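Local atomic coordinates of ecdysteroid-phosphate phosphatase (Bombyx mori, PDB entry 3C7T), a protein that dephosphorylates inactive ecdysteroid phosphates, chiefly ecdysone 22-phosphate, to release the active hormones through its C-terminal histidine phosphatase domain, and also acts as a protein tyrosine phosphatase. Residues 25-30 with 34-39; 65-70 with 248-253; 150-155 with 177-182; 203-208 with 214-219. All coordinates share one frame; numbering follows the deposited sequence.

In the fold
Along the chain, contact 1 closes before contact 2 opens, and contacts 3 and 4 follow one another within the 177 residues that separate the two halves of contact 2. Contacts 1 and 2, with centres about 22 Å apart, both touch the second subunit of the homodimer. Contacts 3 and 4 lie across the chain's centre from contact 1: their own centres are about 18 Å apart, and L203 and L206 pack on V177 near the end of helix 162-179. Contact 1 is about 39 Å from contact 3, centre to centre. Contact 2 alone approaches the catalytic pocket; the others fasten peripheral loops around the histidine phosphatase core.

Contact 1 (25-30 with 34-39)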
# COMPACT_ATOMS: atom_id res chain seq x y z
N PRO A 25 7.60 15.06 16.66
CA PRO A 25 7.03 16.24 17.31
C PRO A 25 5.68 16.63 16.75
O PRO A 25 4.86 17.21 17.48
CB PRO A 25 8.08 17.35 17.05
CG PRO A 25 8.87 16.92 15.94
CD PRO A 25 8.85 15.39 15.94
N HIS A 26 5.41 16.29 15.49
CA HIS A 26 4.08 16.59 14.95
C HIS A 26 2.96 15.72 15.58
O HIS A 26 1.88 16.24 15.88
CB HIS A 26 4.05 16.42 13.44
CG HIS A 26 2.74 16.84 12.84
ND1 HIS A 26 2.41 18.16 12.62
CD2 HIS A 26 1.69 16.11 12.38
CE1 HIS A 26 1.20 18.23 12.09
NE2 HIS A 26 0.74 17.00 11.93
N CYS A 27 3.23 14.44 15.78
CA CYS A 27 2.20 13.48 16.20
C CYS A 27 2.08 13.32 17.71
O CYS A 27 1.03 12.93 18.22
CB CYS A 27 2.47 12.10 15.59
SG CYS A 27 2.25 12.10 13.78
N PHE A 28 3.15 13.61 18.44
CA PHE A 28 3.09 13.44 19.90
C PHE A 28 2.60 14.73 20.51
O PHE A 28 3.18 15.79 20.29
CB PHE A 28 4.45 13.04 20.47
CG PHE A 28 4.70 11.56 20.44
CD1 PHE A 28 5.21 10.94 19.29
CD2 PHE A 28 4.42 10.77 21.55
CE1 PHE A 28 5.46 9.57 19.27
CE2 PHE A 28 4.65 9.40 21.54
CZ PHE A 28 5.17 8.79 20.42
N GLU A 29 1.51 14.63 21.26
CA GLU A 29 0.92 15.74 21.99
C GLU A 29 0.89 15.33 23.46
O GLU A 29 0.19 14.37 23.83
CB GLU A 29 -0.50 16.06 21.50
CG GLU A 29 -0.71 16.02 19.98
CD GLU A 29 -2.15 16.33 19.57
OE1 GLU A 29 -3.07 16.01 20.35
OE2 GLU A 29 -2.37 16.87 18.46
N ASN A 30 1.66 16.04 24.28
CA ASN A 30 1.88 15.70 25.69
C ASN A 30 2.27 14.24 25.91
O ASN A 30 1.64 13.54 26.71
CB ASN A 30 0.66 16.08 26.55
CG ASN A 30 0.77 17.48 27.13
OD1 ASN A 30 1.78 17.82 27.77
ND2 ASN A 30 -0.27 18.29 26.92
N VAL A 34 -0.63 10.65 18.54
CA VAL A 34 -1.91 10.78 17.84
C VAL A 34 -1.63 10.45 16.38
O VAL A 34 -0.73 11.04 15.80
CB VAL A 34 -2.48 12.21 17.92
CG1 VAL A 34 -3.71 12.36 17.00
CG2 VAL A 34 -2.79 12.64 19.39
N ARG A 35 -2.38 9.53 15.78
CA ARG A 35 -2.19 9.26 14.35
C ARG A 35 -2.71 10.46 13.54
O ARG A 35 -3.90 10.81 13.62
CB ARG A 35 -2.92 7.98 13.93
CG ARG A 35 -2.62 7.56 12.48
CD ARG A 35 -3.50 6.41 12.06
NE ARG A 35 -4.92 6.78 12.01
CZ ARG A 35 -5.83 6.16 11.25
NH1 ARG A 35 -5.48 5.18 10.42
NH2 ARG A 35 -7.10 6.56 11.30
N LYS A 36 -1.84 11.09 12.77
CA LYS A 36 -2.26 12.24 11.99
C LYS A 36 -2.29 12.01 10.47
O LYS A 36 -2.51 12.96 9.70
CB LYS A 36 -1.38 13.44 12.34
CG LYS A 36 -1.60 13.81 13.82
CD LYS A 36 -1.45 15.26 14.09
CE LYS A 36 -1.69 15.51 15.56
NZ LYS A 36 -0.85 16.66 15.97
N ASP A 37 -2.05 10.76 10.06
CA ASP A 37 -2.06 10.40 8.64
C ASP A 37 -2.46 8.95 8.53
O ASP A 37 -2.09 8.16 9.39
CB ASP A 37 -0.65 10.59 8.04
CG ASP A 37 -0.65 10.51 6.50
OD1 ASP A 37 -0.96 11.53 5.85
OD2 ASP A 37 -0.32 9.43 5.95
N LEU A 38 -3.19 8.59 7.47
CA LEU A 38 -3.65 7.19 7.35
C LEU A 38 -2.53 6.20 7.12
O LEU A 38 -2.70 5.03 7.43
CB LEU A 38 -4.70 7.02 6.25
CG LEU A 38 -5.98 7.80 6.42
CD1 LEU A 38 -6.81 7.57 5.16
CD2 LEU A 38 -6.72 7.32 7.68
N ASN A 39 -1.40 6.67 6.59
CA ASN A 39 -0.28 5.79 6.36
C ASN A 39 0.67 5.73 7.58
O ASN A 39 1.70 5.05 7.54
CB ASN A 39 0.44 6.22 5.05
CG ASN A 39 1.40 5.19 4.53
OD1 ASN A 39 1.17 3.98 4.66
ND2 ASN A 39 2.49 5.66 3.91
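The ammonium group of K36 is gripped twice by segment 25-30. NZ donates to the backbone O of H26 at 2.8 Å, with the donor 17° from the carbonyl plane, and to OE2 of E29 at 2.9 Å, where the bond is also a salt bridge. The carboxylate is used on its anti side, with NZ 24° out of its plane. One lysine thus joins the last turn of helix 23-27 to the strand that follows it.

The aliphatic part of K36 slants past the NE2-CD2 side of the H26 imidazole, its CD 3.5 Å from NE2, while NZ sits over one face of the ring. H26 swings its ring to that place with CG anti to the backbone N (chi1 -174°); on the lysine side, bends at chi2 and chi4 carry NZ to its two acceptors. E29 also lies across V34, OE1 being 3.5 Å from CG2.

The backbones are tied separately: V34 N donates to C27 O over 2.8 Å. C27 is the buried residue here, its CB 3.4 Å from V34 O and its SG 4.1 Å from K36 CB. Further out, the backbone O of K36 accepts from R255. D37 OD2 accepts from N39 N in an Asx turn, and D37 also forms a salt bridge with R255 and bonds I249 N of the second subunit.

In the fold, the contact lies at the foot of the small hairpin formed by strands 28-29 and 32-33, linking the end of helix 23-27 to the long loop that leads on to helix 50-56.

Contact 2 (65-70 with 248-253)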
# COMPACT_ATOMS: atom_id res chain seq x y z
N TRP A 65 4.20 -2.26 6.00
CA TRP A 65 3.60 -3.53 6.41
C TRP A 65 2.95 -4.26 5.23
O TRP A 65 3.16 -5.46 5.07
CB TRP A 65 2.53 -3.29 7.47
CG TRP A 65 3.10 -3.13 8.82
CD1 TRP A 65 3.60 -1.98 9.37
CD2 TRP A 65 3.22 -4.15 9.82
NE1 TRP A 65 4.02 -2.23 10.67
CE2 TRP A 65 3.79 -3.55 10.96
CE3 TRP A 65 2.87 -5.52 9.86
CZ2 TRP A 65 4.04 -4.27 12.15
CZ3 TRP A 65 3.12 -6.24 11.04
CH2 TRP A 65 3.69 -5.61 12.16
N PHE A 66 2.19 -3.53 4.42
CA PHE A 66 1.47 -4.13 3.26
C PHE A 66 2.43 -4.69 2.21
O PHE A 66 2.23 -5.78 1.68
CB PHE A 66 0.57 -3.05 2.65
CG PHE A 66 -0.31 -3.55 1.56
CD1 PHE A 66 -1.33 -4.47 1.82
CD2 PHE A 66 -0.14 -3.09 0.26
CE1 PHE A 66 -2.17 -4.92 0.77
CE2 PHE A 66 -0.98 -3.53 -0.79
CZ PHE A 66 -1.99 -4.46 -0.52
N GLN A 67 3.50 -3.95 1.92
CA GLN A 67 4.57 -4.46 1.04
C GLN A 67 5.15 -5.78 1.53
O GLN A 67 5.33 -6.71 0.73
CB GLN A 67 5.70 -3.42 0.93
CG GLN A 67 5.25 -2.15 0.21
CD GLN A 67 6.27 -0.98 0.28
OE1 GLN A 67 7.09 -0.90 1.22
NE2 GLN A 67 6.18 -0.03 -0.69
N ALA A 68 5.41 -5.87 2.83
CA ALA A 68 5.97 -7.12 3.41
C ALA A 68 4.95 -8.25 3.30
O ALA A 68 5.28 -9.39 2.99
CB ALA A 68 6.37 -6.88 4.85
N GLN A 69 3.69 -7.91 3.56
CA GLN A 69 2.59 -8.87 3.46
C GLN A 69 2.45 -9.43 2.05
O GLN A 69 2.24 -10.62 1.88
CB GLN A 69 1.29 -8.24 3.89
CG GLN A 69 1.25 -7.97 5.37
CD GLN A 69 0.20 -6.94 5.78
OE1 GLN A 69 -0.67 -6.55 4.99
NE2 GLN A 69 0.27 -6.51 7.03
N LEU A 70 2.57 -8.57 1.04
CA LEU A 70 2.50 -8.99 -0.34
C LEU A 70 3.57 -10.00 -0.71
O LEU A 70 3.31 -10.97 -1.48
CB LEU A 70 2.59 -7.79 -1.27
CG LEU A 70 1.35 -6.92 -1.28
CD1 LEU A 70 1.71 -5.68 -2.12
CD2 LEU A 70 0.12 -7.67 -1.83
N SER A 248 7.87 -6.09 -7.26
CA SER A 248 6.74 -5.16 -7.04
C SER A 248 7.11 -3.73 -7.40
O SER A 248 8.28 -3.33 -7.25
CB SER A 248 6.35 -5.22 -5.56
OG SER A 248 5.11 -4.55 -5.35
N ILE A 249 6.12 -2.93 -7.81
CA ILE A 249 6.31 -1.49 -7.97
C ILE A 249 5.05 -0.76 -7.54
O ILE A 249 3.94 -1.18 -7.86
CB ILE A 249 6.64 -1.08 -9.46
CG1 ILE A 249 6.86 0.42 -9.57
CG2 ILE A 249 5.59 -1.63 -10.44
CD1 ILE A 249 7.16 0.92 -10.98
N ASN A 250 5.23 0.35 -6.83
CA ASN A 250 4.09 1.25 -6.59
C ASN A 250 4.50 2.70 -6.78
O ASN A 250 5.69 3.04 -6.70
CB ASN A 250 3.45 1.04 -5.20
CG ASN A 250 4.38 1.38 -4.07
OD1 ASN A 250 5.09 0.50 -3.57
ND2 ASN A 250 4.40 2.66 -3.66
N SER A 251 3.52 3.55 -7.05
CA SER A 251 3.77 4.97 -7.22
C SER A 251 3.53 5.71 -5.91
O SER A 251 3.10 5.11 -4.90
CB SER A 251 2.90 5.54 -8.34
OG SER A 251 1.54 5.58 -7.96
N SER A 252 3.82 7.00 -5.90
CA SER A 252 3.62 7.83 -4.72
C SER A 252 2.18 8.39 -4.70
O SER A 252 1.44 8.32 -5.72
CB SER A 252 4.60 9.01 -4.77
OG SER A 252 4.28 9.83 -5.90
N SER A 253 1.78 8.97 -3.58
CA SER A 253 0.53 9.68 -3.49
C SER A 253 0.69 10.69 -2.37
O SER A 253 1.05 10.32 -1.23
CB SER A 253 -0.66 8.73 -3.22
OG SER A 253 -1.89 9.48 -3.28
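The buried Q67 and N250 bury equal areas, 27 Å² each, and meet through their amides. NE2 of Q67 donates to OD1 of N250 over 3.1 Å, bent to 143° at the hydrogen. With its CG between backbone N and carbonyl carbon (chi1 64°), N250 turns OD1 to the end of the extended Q67 chain. The acceptor lies in the amide plane of Q67, the donor off the carbonyl plane of N250; the amides are turned 43° against each other and the side chains nearly at right angles.

Second partners fix both flips. OE1 of Q67 accepts from the backbone N of E14, which leaves NE2 to face N250. In N250, ND2 donates to S251 O at 3.0 Å, so OD1 is presented to Q67; ND2 also makes a weak bond to S251 O of the second subunit.

The side chain of Q67 is about 7 Å from that of H12, the phosphohistidine nucleophile. Q67 is thus placed as a second-shell residue, probably helping to position the segment carrying H12 and E14.

Helix 62-77 provides one side of the contact and the tail after strand 239-241 the other, at the dimer interface where F66 stacks on F66 of the second subunit.

Contact 3 (150-155 with 177-182)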
# COMPACT_ATOMS: atom_id res chain seq x y z
N LYS A 150 19.34 -17.12 20.98
CA LYS A 150 20.65 -16.59 21.38
C LYS A 150 21.44 -16.19 20.12
O LYS A 150 21.82 -17.05 19.33
CB LYS A 150 21.41 -17.59 22.26
CG LYS A 150 20.81 -17.75 23.68
CD LYS A 150 21.10 -19.11 24.31
CE LYS A 150 20.17 -19.42 25.49
NZ LYS A 150 18.74 -19.69 25.08
N PRO A 151 21.63 -14.86 19.90
CA PRO A 151 22.21 -14.34 18.66
C PRO A 151 23.64 -14.78 18.39
O PRO A 151 24.42 -14.96 19.33
CB PRO A 151 22.19 -12.81 18.87
CG PRO A 151 21.19 -12.58 19.94
CD PRO A 151 21.27 -13.78 20.83
N TYR A 152 23.98 -14.94 17.11
CA TYR A 152 25.34 -15.26 16.70
C TYR A 152 26.33 -14.15 16.95
O TYR A 152 27.52 -14.40 17.20
CB TYR A 152 25.39 -15.66 15.23
CG TYR A 152 24.58 -16.88 14.91
CD1 TYR A 152 24.90 -18.12 15.49
CD2 TYR A 152 23.50 -16.82 14.03
CE1 TYR A 152 24.14 -19.26 15.20
CE2 TYR A 152 22.75 -17.95 13.74
CZ TYR A 152 23.08 -19.16 14.32
OH TYR A 152 22.35 -20.26 14.02
N VAL A 153 25.85 -12.91 16.86
CA VAL A 153 26.67 -11.73 17.00
C VAL A 153 26.11 -10.84 18.09
O VAL A 153 24.93 -10.50 18.10
CB VAL A 153 26.80 -10.92 15.66
CG1 VAL A 153 27.47 -9.59 15.91
CG2 VAL A 153 27.58 -11.72 14.62
N GLU A 154 27.00 -10.49 19.02
CA GLU A 154 26.77 -9.48 20.02
C GLU A 154 27.32 -8.21 19.39
O GLU A 154 28.44 -8.21 18.86
CB GLU A 154 27.57 -9.86 21.27
CG GLU A 154 27.77 -8.74 22.29
CD GLU A 154 26.72 -8.74 23.38
OE1 GLU A 154 26.77 -9.64 24.26
OE2 GLU A 154 25.84 -7.84 23.35
N MET A 155 26.56 -7.12 19.44
CA MET A 155 27.03 -5.90 18.81
C MET A 155 26.86 -4.66 19.69
O MET A 155 25.86 -4.50 20.38
CB MET A 155 26.35 -5.74 17.45
CG MET A 155 26.95 -4.69 16.56
SD MET A 155 25.69 -4.20 15.38
CE MET A 155 24.42 -3.55 16.48
N VAL A 177 22.85 -20.65 8.09
CA VAL A 177 22.74 -21.62 7.00
C VAL A 177 23.34 -22.98 7.40
O VAL A 177 22.77 -24.05 7.11
CB VAL A 177 23.39 -21.07 5.71
CG1 VAL A 177 23.56 -22.17 4.67
CG2 VAL A 177 22.54 -19.94 5.12
N ASN A 178 24.49 -22.94 8.07
CA ASN A 178 25.09 -24.17 8.62
C ASN A 178 24.23 -24.87 9.67
O ASN A 178 24.04 -26.09 9.59
CB ASN A 178 26.50 -23.90 9.14
CG ASN A 178 27.50 -23.69 8.02
OD1 ASN A 178 27.39 -24.28 6.95
ND2 ASN A 178 28.49 -22.85 8.27
N ASP A 179 23.69 -24.10 10.61
CA ASP A 179 22.88 -24.64 11.72
C ASP A 179 21.49 -25.18 11.38
O ASP A 179 20.87 -25.86 12.20
CB ASP A 179 22.77 -23.61 12.85
CG ASP A 179 24.11 -23.24 13.46
OD1 ASP A 179 25.14 -23.87 13.09
OD2 ASP A 179 24.14 -22.31 14.30
N THR A 180 20.99 -24.88 10.18
CA THR A 180 19.67 -25.36 9.75
C THR A 180 19.75 -26.42 8.64
O THR A 180 18.72 -26.91 8.16
CB THR A 180 18.78 -24.19 9.25
OG1 THR A 180 19.48 -23.48 8.21
CG2 THR A 180 18.45 -23.24 10.40
N GLU A 181 20.98 -26.76 8.24
CA GLU A 181 21.21 -27.71 7.15
C GLU A 181 20.56 -29.07 7.43
O GLU A 181 19.86 -29.62 6.57
CB GLU A 181 22.71 -27.85 6.87
CG GLU A 181 23.04 -28.47 5.51
CD GLU A 181 24.55 -28.63 5.28
OE1 GLU A 181 25.32 -27.71 5.62
OE2 GLU A 181 24.97 -29.69 4.76
N LYS A 182 20.78 -29.59 8.64
CA LYS A 182 20.21 -30.88 9.08
C LYS A 182 18.68 -30.88 8.98
O LYS A 182 18.09 -31.78 8.38
CB LYS A 182 20.63 -31.19 10.52
CG LYS A 182 20.51 -32.65 10.93
CD LYS A 182 21.04 -32.84 12.35
CE LYS A 182 21.16 -34.32 12.74
NZ LYS A 182 19.83 -34.97 12.91
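Y152 and D179 converge from the two sides of the contact in a phenol-to-carboxylate hydrogen bond: Y152 OH donates to D179 OD2 over 2.7 Å. In both residues CG stands anti to the carbonyl carbon (chi1 -62° in each), and this common choice sends the two side chains across a backbone gap of 10.9 Å between the CA atoms.

The carboxylate oxygen arrives at the edge of the ring, near its plane, on the CE1 side, with 3.2 Å between D179 OD2 and Y152 CE1. That position is consistent with a hydroxyl hydrogen close to the ring plane. The carboxylate itself is turned 59° from the ring, and OD2 is used on its anti side, with the phenol oxygen 29° out of the carboxylate plane.

In the histidine phosphatase fold this bond pins the loop that precedes helix 162-179 to the far end of the same helix, at the protein surface. The loop has a second anchor at the tyrosine's own backbone: E115 accepts from the N atoms of Y152 and V153, while the tyrosine side chain packs on A175. Around the helix end, T180 OG1 bonds A176 O and R5 NH1, and R5 NH2 bonds V177 O.

Contact 4 (203-208 with 214-219); sequences LHRLRD and QPYEIG
A type I turn from H204 to R207, closed by R207 N to H204 O at 3.1 Å, places R205 where its side chain can run to the extended backbone of Q214, P215 and Y216. From CG to NE the arginine chain is extended; it runs antiparallel to the tyrosine side chain, and its guanidinium lies flat on the ring. The planes are 16° apart, and R205 CZ is 3.9 Å from the ring centroid of Y216 and 25° off its normal, which meets the cation-pi criterion. The overlap is offset: CE2 of Y216 sits over the middle of the guanidinium, whereas CZ of R205 lies toward the rim of the ring.

The guanidinium edge is held as well. R205 NH2 donates to Q214 O over 2.8 Å, and a water accepts from R205 NH1 at 3.0 Å while donating to the same Q214 O at 2.8 Å. R205 NH1 further bonds G201 O, and these bonds together restrict rotation of the group over the ring.

Helix 162-179 lies alongside: E170 accepts from Y216 OH, F166 stacks with the tyrosine, and Q174 touches R205. The contact thus ties the end of helix 193-204 to the loop leading to strand 230-235.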
# COMPACT_ATOMS: atom_id res chain seq x y z
N LEU A 203 26.98 -16.89 1.05
CA LEU A 203 26.65 -18.23 0.55
C LEU A 203 27.58 -18.72 -0.56
O LEU A 203 27.90 -19.91 -0.62
CB LEU A 203 25.17 -18.33 0.14
CG LEU A 203 24.23 -18.60 1.33
CD1 LEU A 203 24.19 -17.45 2.32
CD2 LEU A 203 22.83 -18.91 0.85
N HIS A 204 28.04 -17.80 -1.41
CA HIS A 204 29.11 -18.12 -2.35
C HIS A 204 30.41 -18.51 -1.63
O HIS A 204 31.13 -19.42 -2.07
CB HIS A 204 29.34 -16.98 -3.35
CG HIS A 204 28.34 -16.96 -4.46
ND1 HIS A 204 28.15 -15.86 -5.27
CD2 HIS A 204 27.45 -17.89 -4.88
CE1 HIS A 204 27.20 -16.12 -6.16
NE2 HIS A 204 26.75 -17.34 -5.93
N ARG A 205 30.68 -17.87 -0.49
CA ARG A 205 31.84 -18.22 0.33
C ARG A 205 31.71 -19.58 1.03
O ARG A 205 32.70 -20.12 1.53
CB ARG A 205 32.18 -17.10 1.31
CG ARG A 205 32.97 -15.98 0.65
CD ARG A 205 33.04 -14.73 1.50
NE ARG A 205 33.69 -13.61 0.80
CZ ARG A 205 33.15 -12.90 -0.19
NH1 ARG A 205 31.92 -13.19 -0.64
NH2 ARG A 205 33.83 -11.91 -0.74
N LEU A 206 30.49 -20.12 1.08
CA LEU A 206 30.27 -21.47 1.61
C LEU A 206 30.54 -22.55 0.57
O LEU A 206 30.63 -23.73 0.89
CB LEU A 206 28.86 -21.62 2.21
CG LEU A 206 28.57 -20.90 3.52
CD1 LEU A 206 27.09 -20.99 3.88
CD2 LEU A 206 29.42 -21.43 4.66
N ARG A 207 30.66 -22.13 -0.69
CA ARG A 207 31.05 -23.04 -1.77
C ARG A 207 32.56 -23.19 -1.82
O ARG A 207 33.31 -22.31 -1.40
CB ARG A 207 30.55 -22.54 -3.12
CG ARG A 207 29.04 -22.64 -3.34
CD ARG A 207 28.64 -21.89 -4.61
NE ARG A 207 29.09 -22.57 -5.82
CZ ARG A 207 28.29 -23.03 -6.78
NH1 ARG A 207 26.97 -22.86 -6.72
NH2 ARG A 207 28.82 -23.64 -7.83
N ASP A 208 33.00 -24.32 -2.36
CA ASP A 208 34.41 -24.57 -2.58
C ASP A 208 34.73 -24.53 -4.07
O ASP A 208 35.89 -24.46 -4.46
CB ASP A 208 34.80 -25.91 -1.95
CG ASP A 208 34.91 -25.83 -0.43
OD1 ASP A 208 35.49 -24.84 0.06
OD2 ASP A 208 34.43 -26.75 0.27
N GLN A 214 34.24 -12.02 -5.71
CA GLN A 214 34.27 -10.58 -5.51
C GLN A 214 34.43 -10.18 -4.04
O GLN A 214 33.65 -10.64 -3.18
CB GLN A 214 33.00 -9.98 -6.09
CG GLN A 214 33.18 -9.28 -7.41
CD GLN A 214 32.89 -7.79 -7.32
OE1 GLN A 214 32.18 -7.23 -8.17
NE2 GLN A 214 33.41 -7.14 -6.27
N PRO A 215 35.44 -9.34 -3.73
CA PRO A 215 35.55 -8.75 -2.40
C PRO A 215 34.28 -7.97 -2.09
O PRO A 215 33.66 -7.43 -3.00
CB PRO A 215 36.74 -7.78 -2.54
CG PRO A 215 37.55 -8.35 -3.65
CD PRO A 215 36.55 -8.91 -4.61
N TYR A 216 33.89 -7.96 -0.81
CA TYR A 216 32.74 -7.19 -0.35
C TYR A 216 32.95 -5.69 -0.57
O TYR A 216 34.03 -5.16 -0.33
CB TYR A 216 32.52 -7.44 1.14
CG TYR A 216 31.98 -8.80 1.53
CD1 TYR A 216 30.69 -9.19 1.18
CD2 TYR A 216 32.75 -9.67 2.31
CE1 TYR A 216 30.18 -10.43 1.56
CE2 TYR A 216 32.25 -10.92 2.70
CZ TYR A 216 30.97 -11.29 2.32
OH TYR A 216 30.44 -12.50 2.70
N GLU A 217 31.89 -5.01 -1.02
CA GLU A 217 31.93 -3.59 -1.41
C GLU A 217 30.69 -2.88 -0.94
O GLU A 217 29.58 -3.28 -1.29
CB GLU A 217 31.90 -3.47 -2.93
CG GLU A 217 33.21 -3.47 -3.65
CD GLU A 217 33.03 -3.06 -5.10
OE1 GLU A 217 32.25 -3.73 -5.83
OE2 GLU A 217 33.66 -2.07 -5.52
N ILE A 218 30.85 -1.80 -0.17
CA ILE A 218 29.75 -0.85 0.00
C ILE A 218 29.83 0.04 -1.24
O ILE A 218 30.90 0.58 -1.57
CB ILE A 218 29.89 -0.01 1.32
CG1 ILE A 218 29.60 -0.86 2.57
CG2 ILE A 218 29.01 1.24 1.29
CD1 ILE A 218 28.10 -1.04 2.91
N GLY A 219 28.73 0.18 -1.95
CA GLY A 219 28.75 1.09 -3.10
C GLY A 219 29.01 0.38 -4.41
O GLY A 219 29.31 1.03 -5.41
O HOH W 1 31.01 -11.18 -2.62